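Local structure of septation protein imp2 (5C1F) at residues Arg38-Ala52 / His89-Glu101. The protein is required for normal septation in fission yeast, taking part in disassembly of the medial ring, and binds membrane phospholipids through its F-BAR domain. Sequence-based numbering, arbitrary orientation.
Sequences RSFYHERANIEEDYA and HLQISQLLQDDVE
Glu48 of helix 18-59 and His89 of helix 69-155 meet inside the F-BAR domain, whose long helices pack as an up-and-down, coiled-coil-like bundle; segments 38-52 and 89-101 run antiparallel, at 162°, with their axes 8.1 Å apart at closest approach. The contact illustrates how a buried carboxylate can serve as a knob. The side chain of Glu48 sits in a hole formed by His89, Ile92, Ser93 and Leu96. Its CB lies 3.7 Å from Ser93 CB and also touches Leu96 CD1, while CG packs over Ser93 CB and the backbone O of His89. A bend at chi2 (74°) then turns the carboxylate, and its two oxygens part company. Glu48 OE2 lies in the imidazole plane and accepts a nearly straight hydrogen bond from His89 ND1 at 2.6 Å; the nitrogen stands above the carboxylate plane. OE1 takes the salt bridge from Arg44 NH1 and a further hydrogen bond from Tyr51 OH of the second subunit, which ties this packing to the dimer interface. Replacing Glu48 by an alanine would probably leave His89 ND1 and Arg44 NH1 without the carboxylate that each of them bonds, and open a gap beside Ser93. The imidazole is fixed further by the edge of Tyr51, directed at its face with the planes at 83°, and by Asp240, which bonds NE2 from helix 162-252. One turn earlier, Ala45 is a second knob, its CB 3.5 Å from Gln97 CG and close to Leu96 and Glu101. Beyond it Val100 CG1 rests over a face of the Tyr41 ring, a CH-pi contact 3.9 Å from the centroid. On the more accessible flank, Gln97 NE2 donates to Glu49 OE1, and the extended Glu101 chain carries OE2 to within 2.7 Å of His42 ND1, which approaches from above the carboxylate plane.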
loop_
_atom_site.group_PDB
_atom_site.type_symbol
_atom_site.label_atom_id
_atom_site.label_comp_id
_atom_site.label_asym_id
_atom_site.label_seq_id
_atom_site.Cartn_x
_atom_site.Cartn_y
_atom_site.Cartn_z
ATOM N N ARG A 38 -7.339 12.109 14.541
ATOM C CA ARG A 38 -8.180 10.931 14.353
ATOM C C ARG A 38 -8.593 10.814 12.893
ATOM O O ARG A 38 -8.507 9.742 12.298
ATOM C CB ARG A 38 -9.426 10.987 15.238
ATOM C CG ARG A 38 -10.232 9.692 15.227
ATOM C CD ARG A 38 -11.718 9.943 15.428
ATOM N NE ARG A 38 -12.251 10.855 14.419
ATOM C CZ ARG A 38 -12.564 10.502 13.175
ATOM N NH1 ARG A 38 -12.401 9.250 12.773
ATOM N NH2 ARG A 38 -13.041 11.406 12.330
ATOM N N SER A 39 -9.037 11.932 12.328
ATOM C CA SER A 39 -9.469 11.989 10.938
ATOM C C SER A 39 -8.324 11.671 9.982
ATOM O O SER A 39 -8.511 10.983 8.979
ATOM C CB SER A 39 -10.051 13.367 10.622
ATOM O OG SER A 39 -10.410 13.466 9.256
ATOM N N PHE A 40 -7.139 12.179 10.302
ATOM C CA PHE A 40 -5.950 11.927 9.499
ATOM C C PHE A 40 -5.624 10.436 9.456
ATOM O O PHE A 40 -5.454 9.856 8.380
ATOM C CB PHE A 40 -4.760 12.717 10.051
ATOM C CG PHE A 40 -3.474 12.488 9.304
ATOM C CD1 PHE A 40 -3.170 13.232 8.175
ATOM C CD2 PHE A 40 -2.563 11.535 9.736
ATOM C CE1 PHE A 40 -1.984 13.024 7.485
ATOM C CE2 PHE A 40 -1.378 11.324 9.052
ATOM C CZ PHE A 40 -1.087 12.069 7.926
ATOM N N TYR A 41 -5.542 9.816 10.628
ATOM C CA TYR A 41 -5.170 8.409 10.711
ATOM C C TYR A 41 -6.309 7.488 10.295
ATOM O O TYR A 41 -6.075 6.340 9.924
ATOM C CB TYR A 41 -4.690 8.066 12.120
ATOM C CG TYR A 41 -3.310 8.610 12.401
ATOM C CD1 TYR A 41 -2.206 8.146 11.697
ATOM C CD2 TYR A 41 -3.110 9.593 13.359
ATOM C CE1 TYR A 41 -0.940 8.640 11.942
ATOM C CE2 TYR A 41 -1.848 10.095 13.614
ATOM C CZ TYR A 41 -0.768 9.616 12.902
ATOM O OH TYR A 41 0.490 10.113 13.151
ATOM N N HIS A 42 -7.538 7.993 10.356
ATOM C CA HIS A 42 -8.683 7.262 9.828
ATOM C C HIS A 42 -8.495 7.018 8.336
ATOM O O HIS A 42 -8.677 5.903 7.849
ATOM C CB HIS A 42 -9.981 8.029 10.072
ATOM C CG HIS A 42 -11.168 7.446 9.370
ATOM N ND1 HIS A 42 -11.838 6.336 9.835
ATOM C CD2 HIS A 42 -11.803 7.821 8.234
ATOM C CE1 HIS A 42 -12.838 6.053 9.018
ATOM N NE2 HIS A 42 -12.838 6.939 8.038
ATOM N N GLU A 43 -8.122 8.074 7.620
ATOM C CA GLU A 43 -7.886 7.989 6.186
ATOM C C GLU A 43 -6.679 7.099 5.881
ATOM O O GLU A 43 -6.730 6.258 4.979
ATOM C CB GLU A 43 -7.684 9.389 5.600
ATOM C CG GLU A 43 -7.274 9.423 4.137
ATOM C CD GLU A 43 -8.397 9.048 3.187
ATOM O OE1 GLU A 43 -9.526 8.797 3.657
ATOM O OE2 GLU A 43 -8.150 9.007 1.960
ATOM N N ARG A 44 -5.606 7.286 6.645
ATOM C CA ARG A 44 -4.380 6.508 6.484
ATOM C C ARG A 44 -4.638 5.008 6.626
ATOM O O ARG A 44 -4.016 4.193 5.943
ATOM C CB ARG A 44 -3.331 6.959 7.506
ATOM C CG ARG A 44 -1.988 6.272 7.370
ATOM C CD ARG A 44 -1.405 6.456 5.975
ATOM N NE ARG A 44 -0.161 5.709 5.817
ATOM C CZ ARG A 44 -0.098 4.439 5.428
ATOM N NH1 ARG A 44 -1.210 3.771 5.149
ATOM N NH2 ARG A 44 1.078 3.834 5.314
ATOM N N ALA A 45 -5.566 4.654 7.508
ATOM C CA ALA A 45 -5.921 3.260 7.732
ATOM C C ALA A 45 -6.726 2.701 6.564
ATOM O O ALA A 45 -6.509 1.566 6.135
ATOM C CB ALA A 45 -6.700 3.114 9.031
ATOM N N ASN A 46 -7.659 3.499 6.053
ATOM C CA ASN A 46 -8.471 3.083 4.916
ATOM C C ASN A 46 -7.634 2.964 3.653
ATOM O O ASN A 46 -7.868 2.081 2.826
ATOM C CB ASN A 46 -9.632 4.054 4.691
ATOM C CG ASN A 46 -10.814 3.766 5.600
ATOM O OD1 ASN A 46 -11.023 2.627 6.024
ATOM N ND2 ASN A 46 -11.595 4.797 5.902
ATOM N N ILE A 47 -6.658 3.856 3.511
ATOM C CA ILE A 47 -5.701 3.772 2.415
ATOM C C ILE A 47 -4.968 2.436 2.471
ATOM O O ILE A 47 -4.824 1.753 1.458
ATOM C CB ILE A 47 -4.678 4.931 2.459
ATOM C CG1 ILE A 47 -5.369 6.261 2.154
ATOM C CG2 ILE A 47 -3.544 4.688 1.471
ATOM C CD1 ILE A 47 -4.462 7.468 2.276
ATOM N N GLU A 48 -4.530 2.060 3.667
ATOM C CA GLU A 48 -3.811 0.805 3.851
ATOM C C GLU A 48 -4.702 -0.400 3.571
ATOM O O GLU A 48 -4.264 -1.384 2.974
ATOM C CB GLU A 48 -3.248 0.714 5.270
ATOM C CG GLU A 48 -2.227 -0.402 5.456
ATOM C CD GLU A 48 -0.887 -0.078 4.811
ATOM O OE1 GLU A 48 -0.727 1.052 4.304
ATOM O OE2 GLU A 48 0.010 -0.951 4.815
ATOM N N GLU A 49 -5.956 -0.315 4.000
ATOM C CA GLU A 49 -6.902 -1.409 3.817
ATOM C C GLU A 49 -7.179 -1.655 2.337
ATOM O O GLU A 49 -7.118 -2.790 1.868
ATOM C CB GLU A 49 -8.210 -1.114 4.556
ATOM C CG GLU A 49 -9.219 -2.255 4.515
ATOM C CD GLU A 49 -10.495 -1.936 5.280
ATOM O OE1 GLU A 49 -10.578 -0.843 5.877
ATOM O OE2 GLU A 49 -11.416 -2.779 5.286
ATOM N N ASP A 50 -7.484 -0.581 1.615
ATOM C CA ASP A 50 -7.735 -0.647 0.178
ATOM C C ASP A 50 -6.547 -1.255 -0.563
ATOM O O ASP A 50 -6.712 -2.085 -1.457
ATOM C CB ASP A 50 -8.041 0.748 -0.370
ATOM C CG ASP A 50 -8.296 0.748 -1.866
ATOM O OD1 ASP A 50 -9.009 -0.155 -2.352
ATOM O OD2 ASP A 50 -7.785 1.654 -2.559
ATOM N N TYR A 51 -5.352 -0.814 -0.180
ATOM C CA TYR A 51 -4.091 -1.338 -0.687
ATOM C C TYR A 51 -4.013 -2.852 -0.462
ATOM O O TYR A 51 -3.746 -3.620 -1.388
ATOM C CB TYR A 51 -2.937 -0.609 0.009
ATOM C CG TYR A 51 -1.538 -0.867 -0.509
ATOM C CD1 TYR A 51 -1.214 -0.682 -1.848
ATOM C CD2 TYR A 51 -0.521 -1.233 0.362
ATOM C CE1 TYR A 51 0.083 -0.897 -2.307
ATOM C CE2 TYR A 51 0.772 -1.445 -0.085
ATOM C CZ TYR A 51 1.071 -1.277 -1.417
ATOM O OH TYR A 51 2.363 -1.493 -1.852
ATOM N N ALA A 52 -4.274 -3.269 0.772
ATOM C CA ALA A 52 -4.288 -4.681 1.125
ATOM C C ALA A 52 -5.321 -5.471 0.320
ATOM O O ALA A 52 -5.018 -6.544 -0.202
ATOM C CB ALA A 52 -4.549 -4.840 2.606
ATOM N N HIS A 89 -0.364 -6.476 5.112
ATOM C CA HIS A 89 -0.925 -5.137 4.969
ATOM C C HIS A 89 -2.362 -5.059 5.493
ATOM O O HIS A 89 -2.766 -4.028 6.028
ATOM C CB HIS A 89 -0.857 -4.684 3.508
ATOM C CG HIS A 89 0.500 -4.215 3.088
ATOM N ND1 HIS A 89 0.989 -2.967 3.416
ATOM C CD2 HIS A 89 1.478 -4.823 2.376
ATOM C CE1 HIS A 89 2.205 -2.829 2.920
ATOM N NE2 HIS A 89 2.527 -3.942 2.287
ATOM N N LEU A 90 -3.124 -6.142 5.364
ATOM C CA LEU A 90 -4.483 -6.167 5.905
ATOM C C LEU A 90 -4.451 -6.128 7.429
ATOM O O LEU A 90 -5.227 -5.402 8.056
ATOM C CB LEU A 90 -5.251 -7.402 5.429
ATOM C CG LEU A 90 -6.727 -7.446 5.841
ATOM C CD1 LEU A 90 -7.477 -6.239 5.295
ATOM C CD2 LEU A 90 -7.390 -8.736 5.388
ATOM N N GLN A 91 -3.547 -6.910 8.013
ATOM C CA GLN A 91 -3.340 -6.916 9.457
ATOM C C GLN A 91 -2.871 -5.539 9.943
ATOM O O GLN A 91 -3.325 -5.047 10.973
ATOM C CB GLN A 91 -2.326 -8.003 9.843
ATOM C CG GLN A 91 -1.857 -7.979 11.298
ATOM C CD GLN A 91 -2.901 -8.493 12.275
ATOM O OE1 GLN A 91 -3.963 -7.894 12.444
ATOM N NE2 GLN A 91 -2.597 -9.609 12.930
ATOM N N ILE A 92 -1.976 -4.915 9.185
ATOM C CA ILE A 92 -1.465 -3.594 9.537
ATOM C C ILE A 92 -2.575 -2.544 9.507
ATOM O O ILE A 92 -2.667 -1.703 10.403
ATOM C CB ILE A 92 -0.317 -3.162 8.597
ATOM C CG1 ILE A 92 0.888 -4.087 8.775
ATOM C CG2 ILE A 92 0.103 -1.724 8.883
ATOM C CD1 ILE A 92 1.487 -4.043 10.168
ATOM N N SER A 93 -3.428 -2.602 8.488
ATOM C CA SER A 93 -4.529 -1.650 8.379
ATOM C C SER A 93 -5.500 -1.816 9.544
ATOM O O SER A 93 -6.064 -0.836 10.032
ATOM C CB SER A 93 -5.267 -1.814 7.047
ATOM O OG SER A 93 -6.036 -3.002 7.022
ATOM N N GLN A 94 -5.680 -3.054 9.998
ATOM C CA GLN A 94 -6.553 -3.324 11.139
ATOM C C GLN A 94 -5.964 -2.752 12.426
ATOM O O GLN A 94 -6.687 -2.236 13.271
ATOM C CB GLN A 94 -6.801 -4.827 11.290
ATOM C CG GLN A 94 -7.660 -5.422 10.181
ATOM C CD GLN A 94 -7.646 -6.945 10.173
ATOM O OE1 GLN A 94 -6.866 -7.577 10.888
ATOM N NE2 GLN A 94 -8.508 -7.540 9.358
ATOM N N LEU A 95 -4.647 -2.846 12.573
ATOM C CA LEU A 95 -3.976 -2.277 13.735
ATOM C C LEU A 95 -3.941 -0.749 13.657
ATOM O O LEU A 95 -4.021 -0.065 14.682
ATOM C CB LEU A 95 -2.559 -2.842 13.868
ATOM C CG LEU A 95 -2.472 -4.350 14.151
ATOM C CD1 LEU A 95 -1.036 -4.852 14.043
ATOM C CD2 LEU A 95 -3.054 -4.680 15.519
ATOM N N LEU A 96 -3.827 -0.212 12.444
ATOM C CA LEU A 96 -3.876 1.235 12.257
ATOM C C LEU A 96 -5.224 1.778 12.717
ATOM O O LEU A 96 -5.311 2.889 13.245
ATOM C CB LEU A 96 -3.627 1.610 10.794
ATOM C CG LEU A 96 -2.185 1.564 10.285
ATOM C CD1 LEU A 96 -2.123 1.910 8.802
ATOM C CD2 LEU A 96 -1.289 2.494 11.090
ATOM N N GLN A 97 -6.274 0.989 12.520
ATOM C CA GLN A 97 -7.604 1.390 12.951
ATOM C C GLN A 97 -7.774 1.229 14.456
ATOM O O GLN A 97 -8.226 2.149 15.131
ATOM C CB GLN A 97 -8.674 0.592 12.203
ATOM C CG GLN A 97 -9.054 1.224 10.874
ATOM C CD GLN A 97 -9.634 0.238 9.877
ATOM O OE1 GLN A 97 -9.885 -0.923 10.204
ATOM N NE2 GLN A 97 -9.847 0.700 8.647
ATOM N N ASP A 98 -7.391 0.070 14.982
ATOM C CA ASP A 98 -7.631 -0.245 16.387
ATOM C C ASP A 98 -6.657 0.435 17.347
ATOM O O ASP A 98 -7.073 0.965 18.377
ATOM C CB ASP A 98 -7.581 -1.760 16.599
ATOM C CG ASP A 98 -8.652 -2.489 15.815
ATOM O OD1 ASP A 98 -9.715 -1.883 15.563
ATOM O OD2 ASP A 98 -8.431 -3.662 15.444
ATOM N N ASP A 99 -5.368 0.426 17.017
ATOM C CA ASP A 99 -4.351 0.929 17.939
ATOM C C ASP A 99 -3.985 2.390 17.706
ATOM O O ASP A 99 -3.440 3.045 18.595
ATOM C CB ASP A 99 -3.086 0.075 17.856
ATOM C CG ASP A 99 -3.326 -1.363 18.263
ATOM O OD1 ASP A 99 -4.354 -1.633 18.919
ATOM O OD2 ASP A 99 -2.483 -2.220 17.928
ATOM N N VAL A 100 -4.270 2.907 16.517
ATOM C CA VAL A 100 -3.933 4.296 16.227
ATOM C C VAL A 100 -5.190 5.160 16.154
ATOM O O VAL A 100 -5.436 5.966 17.049
ATOM C CB VAL A 100 -3.119 4.416 14.925
ATOM C CG1 VAL A 100 -2.673 5.851 14.706
ATOM C CG2 VAL A 100 -1.909 3.501 14.982
ATOM N N GLU A 101 -5.990 4.982 15.106
ATOM C CA GLU A 101 -7.225 5.749 14.944
ATOM C C GLU A 101 -8.144 5.683 16.164
ATOM O O GLU A 101 -8.531 6.715 16.713
ATOM C CB GLU A 101 -7.998 5.268 13.717
ATOM C CG GLU A 101 -9.408 5.843 13.619
ATOM C CD GLU A 101 -10.226 5.200 12.514
ATOM O OE1 GLU A 101 -9.681 4.349 11.779
ATOM O OE2 GLU A 101 -11.418 5.545 12.381
HETATM O O HOH W 1 -10.602 3.570 9.222
#